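Local coordinates for protein phosphatidylserine synthase (Haemophilus influenzae, PDB 3HSI) that is a phosphatidylserine synthase of the phospholipase D superfamily, an alpha/beta protein with mixed beta sheets, at residues D307-N311 with D312-P316; P400-Q403 with L404-Q407; Q439-L442 with K443-A446. All blocks are in the same frame, centred on the assembly; numbering follows the deposited sequence.

Contact 1 (D307-N311 with D312-P316); sequences DKVAN and DFYIP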
loop_
_atom_site.group_PDB
_atom_site.type_symbol
_atom_site.label_atom_id
_atom_site.label_comp_id
_atom_site.label_asym_id
_atom_site.label_seq_id
_atom_site.Cartn_x
_atom_site.Cartn_y
_atom_site.Cartn_z
ATOM N N ASP C 307 2.035 6.809 27.318
ATOM C CA ASP C 307 2.180 8.265 27.252
ATOM C C ASP C 307 3.092 8.627 26.083
ATOM O O ASP C 307 4.028 7.889 25.795
ATOM C CB ASP C 307 2.838 8.762 28.550
ATOM C CG ASP C 307 2.614 10.252 28.805
ATOM O OD1 ASP C 307 1.919 10.584 29.801
ATOM O OD2 ASP C 307 3.154 11.094 28.057
ATOM N N LYS C 308 2.805 9.760 25.432
ATOM C CA LYS C 308 3.706 10.453 24.488
ATOM C C LYS C 308 5.191 10.194 24.738
ATOM O O LYS C 308 5.948 9.871 23.836
ATOM C CB LYS C 308 3.557 11.972 24.690
ATOM C CG LYS C 308 2.481 12.631 23.946
ATOM C CD LYS C 308 2.803 14.131 23.714
ATOM C CE LYS C 308 3.018 15.003 24.959
ATOM N NZ LYS C 308 1.829 15.206 25.858
ATOM N N VAL C 309 5.594 10.388 25.983
ATOM C CA VAL C 309 6.980 10.320 26.377
ATOM C C VAL C 309 7.496 8.876 26.406
ATOM O O VAL C 309 8.701 8.661 26.383
ATOM C CB VAL C 309 7.149 10.985 27.749
ATOM C CG1 VAL C 309 8.545 10.749 28.317
ATOM C CG2 VAL C 309 6.844 12.497 27.634
ATOM N N ALA C 310 6.595 7.892 26.437
ATOM C CA ALA C 310 6.995 6.471 26.363
ATOM C C ALA C 310 7.042 5.885 24.921
ATOM O O ALA C 310 7.232 4.693 24.718
ATOM C CB ALA C 310 6.094 5.652 27.250
ATOM N N ASN C 311 6.830 6.733 23.927
ATOM C CA ASN C 311 6.972 6.377 22.514
ATOM C C ASN C 311 8.435 6.567 22.132
ATOM O O ASN C 311 9.050 7.543 22.540
ATOM C CB ASN C 311 6.090 7.320 21.706
ATOM C CG ASN C 311 6.042 6.966 20.229
ATOM O OD1 ASN C 311 7.007 7.182 19.473
ATOM N ND2 ASN C 311 4.916 6.439 19.805
ATOM N N ASP C 312 9.024 5.671 21.348
ATOM C CA ASP C 312 10.456 5.858 21.012
ATOM C C ASP C 312 10.808 6.951 19.954
ATOM O O ASP C 312 11.998 7.216 19.690
ATOM C CB ASP C 312 11.146 4.535 20.694
ATOM C CG ASP C 312 10.503 3.806 19.542
ATOM O OD1 ASP C 312 9.284 3.509 19.620
ATOM O OD2 ASP C 312 11.224 3.517 18.555
ATOM N N PHE C 313 9.791 7.565 19.345
ATOM C CA PHE C 313 10.015 8.716 18.451
ATOM C C PHE C 313 9.949 10.028 19.191
ATOM O O PHE C 313 10.228 11.075 18.609
ATOM C CB PHE C 313 8.995 8.745 17.321
ATOM C CG PHE C 313 9.156 7.630 16.345
ATOM C CD1 PHE C 313 10.108 7.709 15.338
ATOM C CD2 PHE C 313 8.351 6.501 16.421
ATOM C CE1 PHE C 313 10.258 6.684 14.419
ATOM C CE2 PHE C 313 8.499 5.460 15.502
ATOM C CZ PHE C 313 9.459 5.557 14.503
ATOM N N TYR C 314 9.543 9.976 20.462
ATOM C CA TYR C 314 9.483 11.170 21.293
ATOM C C TYR C 314 10.867 11.823 21.376
ATOM O O TYR C 314 11.857 11.132 21.547
ATOM C CB TYR C 314 8.909 10.862 22.694
ATOM C CG TYR C 314 8.790 12.100 23.562
ATOM C CD1 TYR C 314 9.730 12.369 24.567
ATOM C CD2 TYR C 314 7.776 13.035 23.351
ATOM C CE1 TYR C 314 9.640 13.529 25.367
ATOM C CE2 TYR C 314 7.678 14.200 24.160
ATOM C CZ TYR C 314 8.624 14.423 25.160
ATOM O OH TYR C 314 8.551 15.562 25.957
ATOM N N ILE C 315 10.938 13.139 21.201
ATOM C CA ILE C 315 12.175 13.878 21.423
ATOM C C ILE C 315 11.921 14.925 22.497
ATOM O O ILE C 315 11.091 15.804 22.301
ATOM C CB ILE C 315 12.696 14.642 20.167
ATOM C CG1 ILE C 315 12.772 13.750 18.938
ATOM C CG2 ILE C 315 14.078 15.242 20.444
ATOM C CD1 ILE C 315 12.762 14.549 17.655
ATOM N N PRO C 316 12.653 14.848 23.623
ATOM C CA PRO C 316 12.526 15.879 24.657
ATOM C C PRO C 316 12.593 17.262 24.024
ATOM O O PRO C 316 13.449 17.498 23.184
ATOM C CB PRO C 316 13.751 15.642 25.540
ATOM C CG PRO C 316 14.077 14.179 25.351
ATOM C CD PRO C 316 13.708 13.861 23.935
#
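Asn-311 and Tyr-314 close a type I beta turn, with Tyr-314 N bonded to Asn-311 O at 3.2 Å as the chain doubles back after strand 300-306. The donor stands well above the plane of that carbonyl instead of on a lone pair. A second bond also spans the turn: Phe-313 N points at Asn-311 OD1, 2.8 Å away and nearly straight (160°), and it does use an in-plane lone pair. What brings the amide there is the first torsion of Asn-311, which sets CG anti to the backbone N (chi1 -174°), and the second torsion then turns OD1 to the N-H of Phe-313. The same OD1 lies near the plane of the Phe-313 ring, 3.4 Å from CD2 at its edge.

The Tyr-314 side chain points back to residues 308 and 309. Val-309 puts CG2 over one face of the phenol, 3.9 Å from the ring centroid and only 21° off the normal, a CH-pi contact shifted toward the rim so that CZ is the nearest ring atom. Tyr-314 CB rests 3.3 Å from Lys-308 O. Outside these residues, Tyr-329 of helix 327-341 touches both Lys-308 and Tyr-314. The ammonium of Lys-308 is claimed by Glu-332 and Glu-429, while Asp-312 pairs with Arg-171.

Upstream, Asp-307 OD2 accepts through its anti lone pair from Val-309 N, 3.3 Å away in the first residue of the short 3-10 segment 309-310. This closes an Asx turn; Asn-311 OD1 to Phe-313 N meets the same definition. Two such Asx turns thus follow in succession, opening the connection from strand 300-306 to helix 327-341 in the PLD-like domain.

Contact 2 (P400-Q403 with L404-Q407); sequences PQQQ and LLAQ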
loop_
_atom_site.group_PDB
_atom_site.type_symbol
_atom_site.label_atom_id
_atom_site.label_comp_id
_atom_site.label_asym_id
_atom_site.label_seq_id
_atom_site.Cartn_x
_atom_site.Cartn_y
_atom_site.Cartn_z
ATOM N N PRO C 400 -11.251 -21.969 29.050
ATOM C CA PRO C 400 -12.691 -22.088 29.392
ATOM C C PRO C 400 -12.986 -22.283 30.883
ATOM O O PRO C 400 -14.028 -21.846 31.342
ATOM C CB PRO C 400 -13.155 -23.319 28.597
ATOM C CG PRO C 400 -11.900 -24.072 28.235
ATOM C CD PRO C 400 -10.813 -23.030 28.118
ATOM N N GLN C 401 -12.081 -22.919 31.632
ATOM C CA GLN C 401 -12.323 -23.159 33.053
ATOM C C GLN C 401 -11.474 -22.251 33.935
ATOM O O GLN C 401 -11.252 -22.563 35.097
ATOM C CB GLN C 401 -12.063 -24.630 33.402
ATOM C CG GLN C 401 -12.947 -25.592 32.612
ATOM C CD GLN C 401 -12.974 -26.980 33.196
ATOM O OE1 GLN C 401 -12.870 -27.165 34.417
ATOM N NE2 GLN C 401 -13.141 -27.972 32.339
ATOM N N GLN C 402 -11.014 -21.131 33.371
ATOM C CA GLN C 402 -10.226 -20.125 34.081
ATOM C C GLN C 402 -9.016 -20.712 34.798
ATOM O O GLN C 402 -8.636 -20.246 35.852
ATOM C CB GLN C 402 -11.090 -19.294 35.045
ATOM C CG GLN C 402 -11.998 -18.274 34.329
ATOM C CD GLN C 402 -13.037 -18.945 33.426
ATOM O OE1 GLN C 402 -12.994 -18.827 32.190
ATOM N NE2 GLN C 402 -13.947 -19.676 34.036
ATOM N N GLN C 403 -8.403 -21.734 34.217
ATOM C CA GLN C 403 -7.183 -22.281 34.786
ATOM C C GLN C 403 -6.029 -21.275 34.839
ATOM O O GLN C 403 -5.162 -21.392 35.691
ATOM C CB GLN C 403 -6.753 -23.505 34.004
ATOM C CG GLN C 403 -7.733 -24.647 34.108
ATOM C CD GLN C 403 -7.401 -25.699 33.086
ATOM O OE1 GLN C 403 -8.016 -25.741 32.034
ATOM N NE2 GLN C 403 -6.377 -26.510 33.359
ATOM N N LEU C 404 -6.027 -20.289 33.941
ATOM C CA LEU C 404 -4.958 -19.281 33.907
ATOM C C LEU C 404 -5.296 -17.958 34.593
ATOM O O LEU C 404 -4.476 -17.033 34.585
ATOM C CB LEU C 404 -4.571 -18.952 32.465
ATOM C CG LEU C 404 -3.384 -19.607 31.775
ATOM C CD1 LEU C 404 -2.899 -18.684 30.632
ATOM C CD2 LEU C 404 -2.216 -19.998 32.739
ATOM N N LEU C 405 -6.493 -17.835 35.161
ATOM C CA LEU C 405 -6.973 -16.519 35.597
ATOM C C LEU C 405 -5.993 -15.836 36.552
ATOM O O LEU C 405 -5.795 -14.627 36.461
ATOM C CB LEU C 405 -8.349 -16.616 36.250
ATOM C CG LEU C 405 -9.044 -15.283 36.599
ATOM C CD1 LEU C 405 -9.161 -14.377 35.394
ATOM C CD2 LEU C 405 -10.439 -15.529 37.198
ATOM N N ALA C 406 -5.393 -16.600 37.473
ATOM C CA ALA C 406 -4.510 -15.991 38.471
ATOM C C ALA C 406 -3.229 -15.458 37.825
ATOM O O ALA C 406 -2.794 -14.358 38.123
ATOM C CB ALA C 406 -4.164 -17.000 39.622
ATOM N N GLN C 407 -2.597 -16.258 36.980
ATOM C CA GLN C 407 -1.445 -15.778 36.240
ATOM C C GLN C 407 -1.784 -14.604 35.301
ATOM O O GLN C 407 -1.006 -13.673 35.208
ATOM C CB GLN C 407 -0.813 -16.918 35.453
ATOM C CG GLN C 407 -0.155 -17.965 36.329
ATOM C CD GLN C 407 -0.029 -19.278 35.622
ATOM O OE1 GLN C 407 -0.857 -20.165 35.817
ATOM N NE2 GLN C 407 0.992 -19.416 34.776
HETATM O O HOH W 1 -6.540 -19.238 37.799
HETATM O O HOH W 2 -3.468 -19.232 36.742
#
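Gln-402 and Leu-405 meet at a flat peptide carbonyl: Leu-405 N lies over the face of the Gln-402 C=O group, 72° out of its plane, and is hydrogen-bonded to Gln-402 O at 3.3 Å. The C=O...N angle is 108°, so the amide of this type I turn comes to the carbonyl from its face, well away from a lone pair. Beside this bond, Gln-402 CB and Leu-405 CB approach to 4.0 Å. In Leu-405 CG lies anti to the backbone N (chi1 -173°), so the branch beyond CB leads off from Gln-402, and CB alone of this side chain makes the contact.

Two waters extend the bonding into the first turn of helix 405-415. Water 1 accepts from Ala-406 N at 2.9 Å and lies 3.0 Å from Gln-402 O, to which it can donate. Water 2 accepts from Gln-407 N at 3.1 Å and sits 2.9 Å from Gln-407 OE1, with Gln-403 O also close enough to accept from it.

The amide oxygen of Gln-403 takes the backbone N-H of Leu-244. Leu-404 itself is buried against Ile-29 and Phe-31 of strand 29-31.

Chemically, then, the N-H groups of residues 405 to 407 are met by a carbonyl and two waters, while the preceding N-H of Leu-404 goes to the carboxylate of Asp-399.

Contact 3 (Q439-L442 with K443-A446); sequences QKLL and KKFA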
loop_
_atom_site.group_PDB
_atom_site.type_symbol
_atom_site.label_atom_id
_atom_site.label_comp_id
_atom_site.label_asym_id
_atom_site.label_seq_id
_atom_site.Cartn_x
_atom_site.Cartn_y
_atom_site.Cartn_z
ATOM N N GLN C 439 3.186 21.633 16.479
ATOM C CA GLN C 439 1.967 22.346 16.100
ATOM C C GLN C 439 1.924 22.623 14.604
ATOM O O GLN C 439 0.927 22.331 13.956
ATOM C CB GLN C 439 1.818 23.665 16.876
ATOM C CG GLN C 439 1.719 23.478 18.368
ATOM C CD GLN C 439 1.231 24.729 19.086
ATOM O OE1 GLN C 439 1.673 25.032 20.190
ATOM N NE2 GLN C 439 0.315 25.451 18.464
ATOM N N LYS C 440 3.019 23.165 14.072
ATOM C CA LYS C 440 3.107 23.544 12.664
ATOM C C LYS C 440 2.882 22.308 11.815
ATOM O O LYS C 440 2.078 22.301 10.882
ATOM C CB LYS C 440 4.498 24.082 12.347
ATOM C CG LYS C 440 4.740 25.558 12.652
ATOM C CD LYS C 440 6.050 26.012 11.977
ATOM C CE LYS C 440 6.414 27.451 12.351
ATOM N NZ LYS C 440 6.409 27.651 13.857
ATOM N N LEU C 441 3.611 21.258 12.168
ATOM C CA LEU C 441 3.614 20.035 11.415
ATOM C C LEU C 441 2.228 19.406 11.389
ATOM O O LEU C 441 1.725 19.080 10.311
ATOM C CB LEU C 441 4.643 19.074 12.006
ATOM C CG LEU C 441 5.170 17.956 11.113
ATOM C CD1 LEU C 441 5.436 18.469 9.710
ATOM C CD2 LEU C 441 6.456 17.421 11.734
ATOM N N LEU C 442 1.610 19.262 12.566
ATOM C CA LEU C 442 0.316 18.596 12.672
ATOM C C LEU C 442 -0.761 19.365 11.892
ATOM O O LEU C 442 -1.595 18.761 11.218
ATOM C CB LEU C 442 -0.098 18.380 14.131
ATOM C CG LEU C 442 0.682 17.334 14.955
ATOM C CD1 LEU C 442 0.242 17.375 16.420
ATOM C CD2 LEU C 442 0.586 15.891 14.403
ATOM N N LYS C 443 -0.706 20.694 11.966
ATOM C CA LYS C 443 -1.600 21.554 11.199
ATOM C C LYS C 443 -1.416 21.358 9.716
ATOM O O LYS C 443 -2.393 21.247 8.986
ATOM C CB LYS C 443 -1.374 23.026 11.545
ATOM C CG LYS C 443 -2.327 23.533 12.573
ATOM C CD LYS C 443 -1.626 24.449 13.536
ATOM C CE LYS C 443 -2.580 24.962 14.617
ATOM N NZ LYS C 443 -1.850 25.187 15.927
ATOM N N LYS C 444 -0.162 21.331 9.271
ATOM C CA LYS C 444 0.153 21.136 7.864
ATOM C C LYS C 444 -0.404 19.796 7.339
ATOM O O LYS C 444 -1.075 19.741 6.292
ATOM C CB LYS C 444 1.675 21.195 7.663
ATOM C CG LYS C 444 2.255 22.588 7.399
ATOM C CD LYS C 444 3.792 22.635 7.526
ATOM C CE LYS C 444 4.433 21.247 7.399
ATOM N NZ LYS C 444 5.854 21.291 6.924
ATOM N N PHE C 445 -0.133 18.727 8.081
ATOM C CA PHE C 445 -0.590 17.406 7.710
ATOM C C PHE C 445 -2.116 17.291 7.711
ATOM O O PHE C 445 -2.697 16.867 6.703
ATOM C CB PHE C 445 0.064 16.351 8.587
ATOM C CG PHE C 445 1.424 15.948 8.109
ATOM C CD1 PHE C 445 1.733 14.602 7.904
ATOM C CD2 PHE C 445 2.393 16.908 7.830
ATOM C CE1 PHE C 445 3.005 14.229 7.439
ATOM C CE2 PHE C 445 3.647 16.555 7.362
ATOM C CZ PHE C 445 3.967 15.218 7.167
ATOM N N ALA C 446 -2.751 17.716 8.808
ATOM C CA ALA C 446 -4.211 17.666 8.952
ATOM C C ALA C 446 -4.971 18.373 7.814
ATOM O O ALA C 446 -6.014 17.887 7.370
ATOM C CB ALA C 446 -4.638 18.225 10.312
#
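Leu-441 and Phe-445 lie side by side on one face of helix 436-447, and CD1 of the leucine comes within 3.5 Å of CE2 of the ring. The leucine has CG anti to the backbone N (chi1 -159°), with the second torsion (42°) bringing CD1 to the ring. CE of Lys-444 also lies 3.8 Å from this CD1, the lysine chain crossing the leucine at an angle, with its ammonium close by.

Round the helix, Lys-443 runs alongside Gln-439 in the same direction. Its methylenes pass along the Gln-439 carbonyl, with CD 3.3 Å from Gln-439 O. Ala-446 CB likewise sits close to a carbonyl, 3.2 Å from Leu-442 O.

Under these side chains is the ordinary i to i+4 ladder, which fixes their spacing. Lys-443 N bonds to Gln-439 O at 3.1 Å and Phe-445 N to Leu-441 O at 2.9 Å, with Lys-444 to Lys-440 and Ala-446 to Leu-442 completing the set.

Farther out, Leu-441 is buried against Met-323 and Ala-326, and Leu-442 packs on Tyr-329 and Leu-330. Phe-445 touches Ala-450 and Val-454 of the last helix. The second subunit adds its own Leu-441 against Lys-444 and its Met-323 against Phe-445.

The chemistry implies an amphipathic helix: leucine and phenylalanine join the fold and the dimer interface by apolar contact, with the Lys-444 chain packed beside them, while Lys-440 and Lys-443 stay exposed.

Contacts 1 and 3 are neighbours without touching: their centres are 18 Å apart and their nearest atoms about 8 Å. Tyr-329 of helix 327-341 bridges them, meeting Lys-308 and Tyr-314 of the first and Leu-442 of the third. Contact 2 is remote, 35 Å from contact 1 and 47 Å from contact 3 between centres, and it lies across the chain's centre from contact 3. Still, contacts 1 and 2 each follow a strand of the same mixed sheet, 300-306 and 391-398. The latter pairs with strand 141-142, which falls in the range of the phospholipase D active-site motif. Contact 3 alone of the three reaches the second subunit.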